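Local coordinates for protein citrate lyase, subunit 1 (Methanosaeta concilii, PDB 6HXI) that probably catalyses, as part of ATP citrate lyase, the ATP-driven conversion of citrate and coenzyme A to acetyl-CoA and oxaloacetate, at residues N13-Y18 with W187-D192. Numbering follows the deposited sequence.
Sequences NLLARY and WRFYSD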
loop_
_atom_site.group_PDB
_atom_site.type_symbol
_atom_site.label_atom_id
_atom_site.label_comp_id
_atom_site.label_asym_id
_atom_site.label_seq_id
_atom_site.Cartn_x
_atom_site.Cartn_y
_atom_site.Cartn_z
ATOM N N ASN C 13 49.183 31.931 34.409
ATOM C CA ASN C 13 48.233 32.442 33.419
ATOM C C ASN C 13 46.814 32.114 33.853
ATOM O O ASN C 13 45.946 32.990 33.760
ATOM C CB ASN C 13 48.513 31.894 32.025
ATOM C CG ASN C 13 48.532 32.954 30.953
ATOM O OD1 ASN C 13 47.608 33.771 30.817
ATOM N ND2 ASN C 13 49.599 32.973 30.171
ATOM N N LEU C 14 46.594 30.866 34.376
ATOM C CA LEU C 14 45.306 30.411 34.924
ATOM C C LEU C 14 44.950 31.295 36.130
ATOM O O LEU C 14 43.834 31.807 36.211
ATOM C CB LEU C 14 45.333 28.915 35.341
ATOM C CG LEU C 14 45.234 27.860 34.221
ATOM C CD1 LEU C 14 45.543 26.453 34.737
ATOM C CD2 LEU C 14 43.876 27.877 33.574
ATOM N N LEU C 15 45.921 31.507 37.035
ATOM C CA LEU C 15 45.741 32.347 38.216
ATOM C C LEU C 15 45.411 33.791 37.823
ATOM O O LEU C 15 44.509 34.384 38.414
ATOM C CB LEU C 15 46.968 32.307 39.143
ATOM C CG LEU C 15 46.674 32.824 40.544
ATOM C CD1 LEU C 15 45.999 31.776 41.362
ATOM C CD2 LEU C 15 47.930 33.291 41.237
ATOM N N ALA C 16 46.117 34.338 36.825
ATOM C CA ALA C 16 45.906 35.696 36.326
ATOM C C ALA C 16 44.518 35.846 35.710
ATOM O O ALA C 16 43.845 36.832 35.980
ATOM C CB ALA C 16 46.971 36.052 35.314
ATOM N N ARG C 17 44.062 34.827 34.960
ATOM C CA ARG C 17 42.762 34.818 34.304
ATOM C C ARG C 17 41.579 34.557 35.232
ATOM O O ARG C 17 40.621 35.324 35.204
ATOM C CB ARG C 17 42.750 33.811 33.129
ATOM C CG ARG C 17 41.681 34.093 32.072
ATOM C CD ARG C 17 42.171 33.828 30.656
ATOM N NE ARG C 17 41.842 32.478 30.194
ATOM C CZ ARG C 17 42.667 31.435 30.249
ATOM N NH1 ARG C 17 43.888 31.568 30.762
ATOM N NH2 ARG C 17 42.276 30.250 29.797
ATOM N N TYR C 18 41.617 33.475 36.016
ATOM C CA TYR C 18 40.446 33.045 36.783
ATOM C C TYR C 18 40.438 33.425 38.293
ATOM O O TYR C 18 39.342 33.518 38.855
ATOM C CB TYR C 18 40.198 31.535 36.553
ATOM C CG TYR C 18 39.970 31.266 35.083
ATOM C CD1 TYR C 18 38.805 31.695 34.450
ATOM C CD2 TYR C 18 40.980 30.731 34.289
ATOM C CE1 TYR C 18 38.626 31.540 33.077
ATOM C CE2 TYR C 18 40.817 30.585 32.912
ATOM C CZ TYR C 18 39.635 30.989 32.310
ATOM O OH TYR C 18 39.444 30.852 30.951
ATOM N N TRP C 187 41.517 28.324 47.042
ATOM C CA TRP C 187 40.802 27.052 47.205
ATOM C C TRP C 187 39.679 26.934 46.163
ATOM O O TRP C 187 39.500 25.866 45.584
ATOM C CB TRP C 187 40.221 26.878 48.618
ATOM C CG TRP C 187 39.484 25.577 48.746
ATOM C CD1 TRP C 187 40.033 24.335 48.879
ATOM C CD2 TRP C 187 38.077 25.379 48.584
ATOM N NE1 TRP C 187 39.048 23.377 48.861
ATOM C CE2 TRP C 187 37.839 23.987 48.654
ATOM C CE3 TRP C 187 36.992 26.243 48.348
ATOM C CZ2 TRP C 187 36.551 23.443 48.566
ATOM C CZ3 TRP C 187 35.717 25.709 48.275
ATOM C CH2 TRP C 187 35.504 24.323 48.377
ATOM N N ARG C 188 38.927 28.028 45.938
ATOM C CA ARG C 188 37.825 28.068 44.974
ATOM C C ARG C 188 38.388 27.857 43.573
ATOM O O ARG C 188 37.840 27.077 42.799
ATOM C CB ARG C 188 37.065 29.403 45.087
ATOM C CG ARG C 188 36.382 29.611 46.431
ATOM C CD ARG C 188 35.346 30.720 46.333
ATOM N NE ARG C 188 35.026 31.308 47.637
ATOM C CZ ARG C 188 34.112 30.834 48.484
ATOM N NH1 ARG C 188 33.437 29.725 48.197
ATOM N NH2 ARG C 188 33.891 31.446 49.638
ATOM N N PHE C 189 39.530 28.487 43.294
ATOM C CA PHE C 189 40.272 28.352 42.055
ATOM C C PHE C 189 40.749 26.897 41.880
ATOM O O PHE C 189 40.600 26.335 40.807
ATOM C CB PHE C 189 41.444 29.351 42.057
ATOM C CG PHE C 189 42.461 29.210 40.950
ATOM C CD1 PHE C 189 42.166 29.627 39.658
ATOM C CD2 PHE C 189 43.731 28.696 41.212
ATOM C CE1 PHE C 189 43.107 29.500 38.633
ATOM C CE2 PHE C 189 44.672 28.569 40.186
ATOM C CZ PHE C 189 44.353 28.973 38.900
ATOM N N TYR C 190 41.267 26.286 42.948
ATOM C CA TYR C 190 41.751 24.894 42.979
ATOM C C TYR C 190 40.583 23.927 42.660
ATOM O O TYR C 190 40.704 23.052 41.791
ATOM C CB TYR C 190 42.343 24.625 44.382
ATOM C CG TYR C 190 42.785 23.200 44.650
ATOM C CD1 TYR C 190 44.086 22.791 44.384
ATOM C CD2 TYR C 190 41.929 22.286 45.266
ATOM C CE1 TYR C 190 44.505 21.488 44.652
ATOM C CE2 TYR C 190 42.345 20.992 45.562
ATOM C CZ TYR C 190 43.633 20.596 45.246
ATOM O OH TYR C 190 44.048 19.318 45.518
ATOM N N SER C 191 39.452 24.144 43.348
ATOM C CA SER C 191 38.220 23.366 43.288
ATOM C C SER C 191 37.466 23.440 41.973
ATOM O O SER C 191 36.899 22.436 41.550
ATOM C CB SER C 191 37.296 23.773 44.429
ATOM O OG SER C 191 37.583 22.958 45.551
ATOM N N ASP C 192 37.402 24.623 41.356
ATOM C CA ASP C 192 36.662 24.813 40.114
ATOM C C ASP C 192 37.484 24.605 38.849
ATOM O O ASP C 192 36.882 24.365 37.789
ATOM C CB ASP C 192 35.983 26.193 40.094
ATOM C CG ASP C 192 35.011 26.483 41.234
ATOM O OD1 ASP C 192 34.500 25.513 41.846
ATOM O OD2 ASP C 192 34.735 27.680 41.486
#
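Two helices of the ATP-grasp domain, 8-18 near the N-terminus and the long 173-192, meet here through one aromatic side chain: Phe-189 reaches across to the backbone and side chains of Leu-14, Leu-15 and Tyr-18. The segment axes stay 11.2 Å apart at an angle of 108°, a spacing that the phenyl ring spans. With CG anti to the backbone N (chi1 171°), the ring extends from its helix and sets its far end against the peptide joining Leu-14 to Leu-15. Phe-189 CZ lies 3.5 Å from Leu-15 N, and Phe-189 CE1 comes to 3.4 Å from Leu-14 O. That carbonyl already accepts the helical bond from Tyr-18 N, so the ring rests on an oxygen already in use. Leu-14 CB sits in the ring plane at its edge, and Tyr-18 CB also meets the rim, 4.1 Å from Phe-189 CE1, while the tyrosine ring leads away and lies against Arg-17. No hydrogen bond joins the segments; the side chains meet through carbon atoms alone, and the contact is buried. Cutting Phe-189 back to an alanine is likely to open a gap between the helices and leave Leu-14 and Leu-15 without their shared partner. Phe-195, on strand 195-206 of the antiparallel sheet, meets the Phe-189 ring and also touches Leu-14, tying both helices to that sheet. Over one face of the Phe-189 ring, the leucine methyl Leu-15 CD1 makes a CH-pi contact, 4.0 Å from the ring centroid and displaced toward the CD2-CE2 rim.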